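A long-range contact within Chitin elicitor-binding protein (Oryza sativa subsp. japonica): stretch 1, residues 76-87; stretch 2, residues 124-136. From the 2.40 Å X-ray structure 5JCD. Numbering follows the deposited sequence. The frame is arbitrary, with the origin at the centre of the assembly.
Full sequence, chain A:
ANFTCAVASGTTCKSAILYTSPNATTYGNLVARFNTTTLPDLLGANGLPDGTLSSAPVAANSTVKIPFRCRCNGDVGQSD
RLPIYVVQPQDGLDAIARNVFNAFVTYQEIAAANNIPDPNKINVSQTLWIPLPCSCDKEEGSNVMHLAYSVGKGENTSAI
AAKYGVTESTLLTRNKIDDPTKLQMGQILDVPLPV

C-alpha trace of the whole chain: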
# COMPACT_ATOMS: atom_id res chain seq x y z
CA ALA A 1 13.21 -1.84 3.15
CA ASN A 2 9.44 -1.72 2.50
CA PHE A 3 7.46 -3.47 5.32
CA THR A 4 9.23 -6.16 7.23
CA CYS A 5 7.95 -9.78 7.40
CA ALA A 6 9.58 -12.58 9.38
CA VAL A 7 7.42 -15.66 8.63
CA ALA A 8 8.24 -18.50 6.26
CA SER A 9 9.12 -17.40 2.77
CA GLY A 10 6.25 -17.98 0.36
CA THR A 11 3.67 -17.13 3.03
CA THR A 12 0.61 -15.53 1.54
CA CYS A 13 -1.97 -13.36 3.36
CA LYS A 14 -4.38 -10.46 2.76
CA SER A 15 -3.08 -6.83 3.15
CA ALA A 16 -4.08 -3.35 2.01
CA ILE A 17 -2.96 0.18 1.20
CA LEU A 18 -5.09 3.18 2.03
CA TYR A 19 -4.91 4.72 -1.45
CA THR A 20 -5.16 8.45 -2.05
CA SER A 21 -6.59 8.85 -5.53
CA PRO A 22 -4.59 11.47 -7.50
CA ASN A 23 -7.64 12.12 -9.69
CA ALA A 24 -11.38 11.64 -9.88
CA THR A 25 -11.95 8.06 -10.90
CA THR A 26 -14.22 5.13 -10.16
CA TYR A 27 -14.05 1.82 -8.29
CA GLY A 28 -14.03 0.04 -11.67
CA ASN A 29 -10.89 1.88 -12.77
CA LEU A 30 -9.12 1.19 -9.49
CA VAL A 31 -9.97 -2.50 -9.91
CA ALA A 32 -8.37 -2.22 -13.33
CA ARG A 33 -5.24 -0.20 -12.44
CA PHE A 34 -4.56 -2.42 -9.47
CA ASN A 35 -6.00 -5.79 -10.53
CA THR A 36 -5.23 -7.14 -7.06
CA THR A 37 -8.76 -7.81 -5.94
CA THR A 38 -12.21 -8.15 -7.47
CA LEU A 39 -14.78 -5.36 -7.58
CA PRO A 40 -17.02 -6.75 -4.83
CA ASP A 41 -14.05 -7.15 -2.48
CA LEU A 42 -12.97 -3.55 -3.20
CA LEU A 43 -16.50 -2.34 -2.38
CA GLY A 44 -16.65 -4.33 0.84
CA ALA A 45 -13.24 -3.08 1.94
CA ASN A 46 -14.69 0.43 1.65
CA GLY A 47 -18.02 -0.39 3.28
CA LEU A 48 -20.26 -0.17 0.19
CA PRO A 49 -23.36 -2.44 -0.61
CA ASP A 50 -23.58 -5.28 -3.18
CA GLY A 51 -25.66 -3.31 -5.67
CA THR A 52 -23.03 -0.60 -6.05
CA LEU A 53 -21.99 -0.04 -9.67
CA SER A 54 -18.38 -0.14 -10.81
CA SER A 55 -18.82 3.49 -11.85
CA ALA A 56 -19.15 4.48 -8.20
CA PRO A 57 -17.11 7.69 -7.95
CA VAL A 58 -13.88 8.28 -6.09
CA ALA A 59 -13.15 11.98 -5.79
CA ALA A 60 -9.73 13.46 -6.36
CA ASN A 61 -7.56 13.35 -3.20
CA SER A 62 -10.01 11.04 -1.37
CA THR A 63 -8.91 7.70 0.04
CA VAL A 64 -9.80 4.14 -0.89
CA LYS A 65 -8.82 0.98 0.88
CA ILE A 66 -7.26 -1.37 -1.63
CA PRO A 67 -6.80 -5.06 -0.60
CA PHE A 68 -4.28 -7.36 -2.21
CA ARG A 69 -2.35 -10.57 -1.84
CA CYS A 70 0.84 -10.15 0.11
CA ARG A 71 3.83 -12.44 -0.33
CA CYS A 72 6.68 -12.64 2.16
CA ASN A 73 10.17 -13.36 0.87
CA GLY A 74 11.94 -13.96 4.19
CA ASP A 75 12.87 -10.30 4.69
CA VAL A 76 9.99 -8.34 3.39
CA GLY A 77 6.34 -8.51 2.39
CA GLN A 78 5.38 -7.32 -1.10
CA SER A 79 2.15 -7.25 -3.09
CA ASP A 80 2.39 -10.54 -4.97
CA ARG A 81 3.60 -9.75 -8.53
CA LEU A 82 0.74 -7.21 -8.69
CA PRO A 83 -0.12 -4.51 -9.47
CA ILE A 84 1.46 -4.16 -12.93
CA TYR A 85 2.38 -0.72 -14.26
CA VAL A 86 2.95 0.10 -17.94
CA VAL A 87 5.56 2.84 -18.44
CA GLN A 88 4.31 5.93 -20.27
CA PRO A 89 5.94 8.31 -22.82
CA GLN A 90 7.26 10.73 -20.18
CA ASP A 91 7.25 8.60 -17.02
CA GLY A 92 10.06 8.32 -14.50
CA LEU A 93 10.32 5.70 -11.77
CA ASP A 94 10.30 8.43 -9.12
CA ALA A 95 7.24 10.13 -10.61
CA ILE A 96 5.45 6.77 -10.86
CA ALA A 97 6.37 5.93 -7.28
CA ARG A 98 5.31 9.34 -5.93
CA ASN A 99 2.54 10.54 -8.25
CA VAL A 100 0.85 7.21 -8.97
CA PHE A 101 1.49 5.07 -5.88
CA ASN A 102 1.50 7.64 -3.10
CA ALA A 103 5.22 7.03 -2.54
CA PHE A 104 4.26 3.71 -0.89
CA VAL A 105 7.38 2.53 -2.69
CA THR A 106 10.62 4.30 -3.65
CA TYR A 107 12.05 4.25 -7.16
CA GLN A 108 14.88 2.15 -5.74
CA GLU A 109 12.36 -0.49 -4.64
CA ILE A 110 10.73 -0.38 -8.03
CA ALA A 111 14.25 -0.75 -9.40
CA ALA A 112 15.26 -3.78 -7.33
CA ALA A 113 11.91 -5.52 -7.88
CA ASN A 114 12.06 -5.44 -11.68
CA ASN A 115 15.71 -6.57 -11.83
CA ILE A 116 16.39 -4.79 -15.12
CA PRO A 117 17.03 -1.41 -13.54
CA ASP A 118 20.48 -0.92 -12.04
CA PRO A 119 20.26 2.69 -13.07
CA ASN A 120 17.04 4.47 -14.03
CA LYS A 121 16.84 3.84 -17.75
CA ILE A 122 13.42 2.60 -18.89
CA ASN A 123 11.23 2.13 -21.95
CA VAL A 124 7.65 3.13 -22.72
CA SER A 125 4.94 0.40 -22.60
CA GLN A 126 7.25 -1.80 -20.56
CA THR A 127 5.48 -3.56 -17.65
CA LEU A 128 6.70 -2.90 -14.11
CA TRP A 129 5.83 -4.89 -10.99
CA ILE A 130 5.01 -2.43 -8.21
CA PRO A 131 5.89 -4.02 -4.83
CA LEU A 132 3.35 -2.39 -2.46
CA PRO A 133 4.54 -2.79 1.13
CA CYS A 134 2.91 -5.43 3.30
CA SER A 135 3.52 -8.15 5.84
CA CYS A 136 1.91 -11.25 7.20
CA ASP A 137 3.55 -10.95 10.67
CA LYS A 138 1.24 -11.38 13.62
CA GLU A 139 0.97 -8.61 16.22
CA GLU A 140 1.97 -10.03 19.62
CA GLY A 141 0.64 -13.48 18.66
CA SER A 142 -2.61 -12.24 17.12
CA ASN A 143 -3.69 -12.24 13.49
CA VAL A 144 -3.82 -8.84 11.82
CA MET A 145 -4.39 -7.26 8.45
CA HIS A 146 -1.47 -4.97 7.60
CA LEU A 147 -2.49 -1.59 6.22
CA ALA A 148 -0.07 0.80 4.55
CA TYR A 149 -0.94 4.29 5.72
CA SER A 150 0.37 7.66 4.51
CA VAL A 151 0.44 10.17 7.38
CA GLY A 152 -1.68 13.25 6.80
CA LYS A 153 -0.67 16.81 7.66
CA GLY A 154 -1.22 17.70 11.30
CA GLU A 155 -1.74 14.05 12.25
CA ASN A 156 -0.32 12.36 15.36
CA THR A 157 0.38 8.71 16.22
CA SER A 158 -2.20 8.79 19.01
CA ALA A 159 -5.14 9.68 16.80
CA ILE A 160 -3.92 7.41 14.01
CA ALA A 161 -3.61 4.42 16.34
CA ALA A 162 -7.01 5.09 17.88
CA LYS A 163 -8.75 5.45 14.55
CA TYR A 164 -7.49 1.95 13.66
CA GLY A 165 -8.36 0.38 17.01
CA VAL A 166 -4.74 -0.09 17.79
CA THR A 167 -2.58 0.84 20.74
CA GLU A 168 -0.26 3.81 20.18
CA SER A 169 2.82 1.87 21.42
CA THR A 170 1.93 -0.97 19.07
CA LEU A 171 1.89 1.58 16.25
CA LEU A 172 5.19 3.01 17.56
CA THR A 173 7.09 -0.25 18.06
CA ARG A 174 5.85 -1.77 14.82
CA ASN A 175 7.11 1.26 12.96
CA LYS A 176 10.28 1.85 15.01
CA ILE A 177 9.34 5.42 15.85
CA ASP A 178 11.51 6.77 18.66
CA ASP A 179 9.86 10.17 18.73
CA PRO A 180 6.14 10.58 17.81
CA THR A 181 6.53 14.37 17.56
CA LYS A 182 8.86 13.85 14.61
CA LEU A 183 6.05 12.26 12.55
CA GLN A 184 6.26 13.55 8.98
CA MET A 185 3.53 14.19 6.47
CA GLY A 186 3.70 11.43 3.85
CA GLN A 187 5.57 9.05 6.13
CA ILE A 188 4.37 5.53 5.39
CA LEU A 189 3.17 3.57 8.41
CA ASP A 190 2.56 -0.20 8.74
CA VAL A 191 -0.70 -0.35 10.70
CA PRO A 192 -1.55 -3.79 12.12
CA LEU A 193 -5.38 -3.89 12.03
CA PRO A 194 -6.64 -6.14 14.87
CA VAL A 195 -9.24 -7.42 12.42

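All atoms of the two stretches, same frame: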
# COMPACT_ATOMS: atom_id res chain seq x y z
N VAL A 76 10.91 -9.39 3.67
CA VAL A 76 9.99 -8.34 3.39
C VAL A 76 8.68 -8.93 2.86
O VAL A 76 8.62 -10.10 2.43
CB VAL A 76 10.67 -7.35 2.37
CG1 VAL A 76 10.70 -7.91 0.96
CG2 VAL A 76 9.98 -6.08 2.36
N GLY A 77 7.61 -8.16 2.98
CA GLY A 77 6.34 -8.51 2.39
C GLY A 77 6.06 -7.58 1.22
O GLY A 77 6.18 -6.38 1.35
N GLN A 78 5.68 -8.13 0.07
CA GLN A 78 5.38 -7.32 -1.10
C GLN A 78 4.08 -7.79 -1.73
O GLN A 78 3.76 -8.96 -1.64
CB GLN A 78 6.51 -7.43 -2.13
CG GLN A 78 7.84 -6.97 -1.56
CD GLN A 78 9.01 -7.45 -2.36
OE1 GLN A 78 9.03 -8.58 -2.84
NE2 GLN A 78 9.99 -6.56 -2.55
N SER A 79 3.35 -6.87 -2.35
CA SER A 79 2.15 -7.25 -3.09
C SER A 79 2.60 -8.25 -4.16
O SER A 79 3.62 -8.06 -4.82
CB SER A 79 1.49 -6.01 -3.70
OG SER A 79 2.36 -5.33 -4.58
N ASP A 80 1.87 -9.35 -4.30
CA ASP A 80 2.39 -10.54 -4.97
C ASP A 80 2.37 -10.46 -6.51
O ASP A 80 1.40 -10.88 -7.15
CB ASP A 80 1.60 -11.74 -4.47
CG ASP A 80 2.21 -13.05 -4.89
OD1 ASP A 80 3.32 -13.07 -5.45
OD2 ASP A 80 1.58 -14.08 -4.61
N ARG A 81 3.45 -9.95 -7.08
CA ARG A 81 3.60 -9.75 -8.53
C ARG A 81 2.51 -8.88 -9.15
O ARG A 81 2.37 -8.83 -10.36
CB ARG A 81 3.76 -11.08 -9.27
CG ARG A 81 4.93 -11.92 -8.75
CD ARG A 81 6.26 -11.29 -9.12
NE ARG A 81 7.36 -11.75 -8.27
CZ ARG A 81 8.65 -11.65 -8.59
NH1 ARG A 81 9.01 -11.14 -9.77
NH2 ARG A 81 9.58 -12.08 -7.75
N LEU A 82 1.75 -8.19 -8.30
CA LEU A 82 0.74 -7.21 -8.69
C LEU A 82 0.88 -6.05 -7.74
O LEU A 82 1.41 -6.21 -6.64
CB LEU A 82 -0.65 -7.81 -8.55
CG LEU A 82 -0.97 -8.89 -9.58
CD1 LEU A 82 -2.21 -9.69 -9.19
CD2 LEU A 82 -1.15 -8.23 -10.94
N PRO A 83 0.43 -4.85 -8.16
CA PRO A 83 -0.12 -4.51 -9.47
C PRO A 83 0.97 -4.35 -10.54
O PRO A 83 2.15 -4.24 -10.22
CB PRO A 83 -0.79 -3.17 -9.21
CG PRO A 83 -0.00 -2.57 -8.14
CD PRO A 83 0.46 -3.68 -7.27
N ILE A 84 0.55 -4.34 -11.80
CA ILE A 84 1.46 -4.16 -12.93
C ILE A 84 1.32 -2.75 -13.50
O ILE A 84 0.20 -2.29 -13.76
CB ILE A 84 1.15 -5.19 -14.03
CG1 ILE A 84 1.79 -6.52 -13.66
CG2 ILE A 84 1.66 -4.72 -15.39
CD1 ILE A 84 3.23 -6.36 -13.34
N TYR A 85 2.44 -2.06 -13.68
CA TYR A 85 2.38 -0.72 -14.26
C TYR A 85 3.10 -0.63 -15.61
O TYR A 85 4.27 -1.00 -15.75
CB TYR A 85 2.95 0.32 -13.30
CG TYR A 85 2.79 1.73 -13.82
CD1 TYR A 85 1.63 2.45 -13.58
CD2 TYR A 85 3.79 2.32 -14.59
CE1 TYR A 85 1.48 3.74 -14.08
CE2 TYR A 85 3.65 3.60 -15.08
CZ TYR A 85 2.50 4.31 -14.83
OH TYR A 85 2.39 5.59 -15.33
N VAL A 86 2.38 -0.13 -16.61
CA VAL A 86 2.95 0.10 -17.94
C VAL A 86 3.53 1.52 -18.10
O VAL A 86 2.82 2.52 -18.03
CB VAL A 86 1.91 -0.21 -19.04
CG1 VAL A 86 1.62 -1.69 -19.06
CG2 VAL A 86 0.61 0.55 -18.79
N VAL A 87 4.84 1.58 -18.31
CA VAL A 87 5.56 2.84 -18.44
C VAL A 87 5.02 3.71 -19.57
O VAL A 87 4.74 3.22 -20.67
CB VAL A 87 7.05 2.60 -18.70
CG1 VAL A 87 7.78 3.93 -18.83
CG2 VAL A 87 7.63 1.76 -17.61
N VAL A 124 9.10 3.01 -22.65
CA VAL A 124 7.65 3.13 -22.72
C VAL A 124 6.94 1.80 -23.04
O VAL A 124 7.45 1.00 -23.82
CB VAL A 124 7.27 4.18 -23.77
CG1 VAL A 124 5.76 4.33 -23.89
CG2 VAL A 124 7.92 5.51 -23.42
N SER A 125 5.80 1.58 -22.39
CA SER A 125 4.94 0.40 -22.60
C SER A 125 5.49 -0.88 -21.99
O SER A 125 4.86 -1.95 -22.04
CB SER A 125 4.58 0.21 -24.08
OG SER A 125 3.31 -0.41 -24.21
N GLN A 126 6.67 -0.76 -21.39
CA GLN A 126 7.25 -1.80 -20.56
C GLN A 126 6.36 -2.02 -19.31
O GLN A 126 5.76 -1.07 -18.79
CB GLN A 126 8.64 -1.37 -20.12
CG GLN A 126 9.31 -2.26 -19.08
CD GLN A 126 10.64 -1.69 -18.63
OE1 GLN A 126 11.00 -0.57 -19.00
NE2 GLN A 126 11.37 -2.45 -17.83
N THR A 127 6.25 -3.27 -18.86
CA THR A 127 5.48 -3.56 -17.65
C THR A 127 6.38 -3.62 -16.42
O THR A 127 7.42 -4.29 -16.43
CB THR A 127 4.73 -4.88 -17.75
OG1 THR A 127 5.66 -5.91 -18.08
CG2 THR A 127 3.61 -4.82 -18.80
N LEU A 128 5.96 -2.93 -15.37
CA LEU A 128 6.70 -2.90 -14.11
C LEU A 128 5.86 -3.53 -13.00
O LEU A 128 4.65 -3.25 -12.89
CB LEU A 128 7.06 -1.46 -13.73
CG LEU A 128 7.91 -0.58 -14.64
CD1 LEU A 128 7.90 0.86 -14.14
CD2 LEU A 128 9.33 -1.11 -14.70
N TRP A 129 6.47 -4.39 -12.20
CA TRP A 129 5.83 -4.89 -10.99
C TRP A 129 6.02 -3.87 -9.88
O TRP A 129 7.15 -3.56 -9.52
CB TRP A 129 6.45 -6.22 -10.55
CG TRP A 129 6.02 -6.67 -9.17
CD1 TRP A 129 4.78 -6.50 -8.59
CD2 TRP A 129 6.83 -7.32 -8.17
NE1 TRP A 129 4.77 -7.02 -7.32
CE2 TRP A 129 6.01 -7.53 -7.03
CE3 TRP A 129 8.17 -7.75 -8.13
CZ2 TRP A 129 6.48 -8.16 -5.87
CZ3 TRP A 129 8.64 -8.38 -6.97
CH2 TRP A 129 7.79 -8.57 -5.85
N ILE A 130 4.92 -3.36 -9.33
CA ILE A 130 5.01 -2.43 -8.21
C ILE A 130 4.86 -3.19 -6.88
O ILE A 130 3.79 -3.69 -6.56
CB ILE A 130 3.90 -1.35 -8.33
CG1 ILE A 130 3.91 -0.70 -9.71
CG2 ILE A 130 4.01 -0.32 -7.22
CD1 ILE A 130 5.22 0.01 -10.08
N PRO A 131 5.94 -3.27 -6.09
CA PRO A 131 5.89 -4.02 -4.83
C PRO A 131 5.31 -3.22 -3.66
O PRO A 131 6.06 -2.78 -2.80
CB PRO A 131 7.36 -4.29 -4.55
CG PRO A 131 8.06 -3.07 -5.11
CD PRO A 131 7.26 -2.68 -6.33
N LEU A 132 3.99 -3.04 -3.62
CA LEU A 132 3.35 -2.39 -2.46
C LEU A 132 3.76 -3.07 -1.15
O LEU A 132 3.83 -4.31 -1.04
CB LEU A 132 1.83 -2.42 -2.62
CG LEU A 132 1.34 -1.84 -3.94
CD1 LEU A 132 -0.13 -2.08 -4.12
CD2 LEU A 132 1.63 -0.33 -3.97
N PRO A 133 4.04 -2.25 -0.13
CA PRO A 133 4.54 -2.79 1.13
C PRO A 133 3.45 -3.50 1.96
O PRO A 133 2.31 -3.05 2.08
CB PRO A 133 5.04 -1.54 1.85
CG PRO A 133 4.15 -0.45 1.36
CD PRO A 133 3.78 -0.80 -0.06
N CYS A 134 3.84 -4.63 2.54
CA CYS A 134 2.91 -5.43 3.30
C CYS A 134 3.68 -6.37 4.20
O CYS A 134 4.91 -6.39 4.19
CB CYS A 134 1.97 -6.24 2.38
SG CYS A 134 2.80 -7.40 1.23
N SER A 135 2.94 -7.14 4.99
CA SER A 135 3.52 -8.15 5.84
C SER A 135 2.44 -9.14 6.20
O SER A 135 1.24 -8.83 6.11
CB SER A 135 4.09 -7.54 7.11
OG SER A 135 4.66 -8.54 7.95
N CYS A 136 2.86 -10.31 6.65
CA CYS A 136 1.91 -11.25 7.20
C CYS A 136 2.26 -11.55 8.67
O CYS A 136 1.75 -12.50 9.24
CB CYS A 136 1.87 -12.54 6.37
SG CYS A 136 1.57 -12.32 4.57

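How does stretch 2 first engage its partner? At the turn formed by Val124, Ser125 and Gln126, the backbone bonds Val87 through both of its polar atoms: Ser125 N donates to Val87 O at 2.6 Å, and Val87 N donates to Gln126 O at 2.8 Å. Both bonds are nearly straight. The side chain of Val87 points toward stretch 2 and is buried there, its CG2 lying 3.6 Å from CD1 of Leu128.

What keeps strands 84-86 and 127-129 together? They run antiparallel, with 147° between their directions. Tyr85 and Leu128 form the hydrogen-bonded pair at the centre, Tyr85 N to Leu128 O and Leu128 N to Tyr85 O each spanning 2.6 Å. The flanking pairs, Val86 with Thr127 and Ile84 with Trp129, lack such bonds, but their side chains share one face of the sheet; Val86 CG1 meets Thr127 CG2 at 3.7 Å. Tyr85 and Leu128 put theirs on the other face, where Tyr85 CD2 comes within 4.4 Å of Leu128 CD1.

Why does Trp129 have the largest share of the contact? Its indole reaches back over the loop that joins the two strands of stretch 1. At the edge of the ring, Trp129 NE1 donates to Ser79 O at 2.9 Å, while one ring face is covered by Arg81. The CA of Arg81 sits 3.5 Å from the centroid of the five-membered ring of Trp129, and its guanidinium lies flat on the indole, the planes only 14° apart. With Arg81 CZ 4.2 Å from the centroid of the six-membered ring of Trp129, the cation-pi contact is off-centre.

How does the chain continue beyond the tryptophan? Ile130 N donates to Pro83 O at 3.0 Å in an almost linear bond, just after the cis peptide that precedes Pro83. Apolar groups fill in nearby: Ile130 CG1 lies 3.9 Å from Tyr85 CB, and Leu132 CD1 lies 3.6 Å from Pro83 CD. Leu132 O accepts from Ser79 N at 2.9 Å, and a weak bond returns from Leu132 N to Ser79 OG at 3.0 Å.

What closes the contact near Gly77? A second antiparallel ladder, its register shifted by two residues from the first, pairs Gln78 with Pro133. Cys134 N donates to Gly77 O at 3.2 Å. The chains run so close here that an ideal CB on Gly77 would fall 2.2 Å from Cys134 O, a clash that glycine avoids.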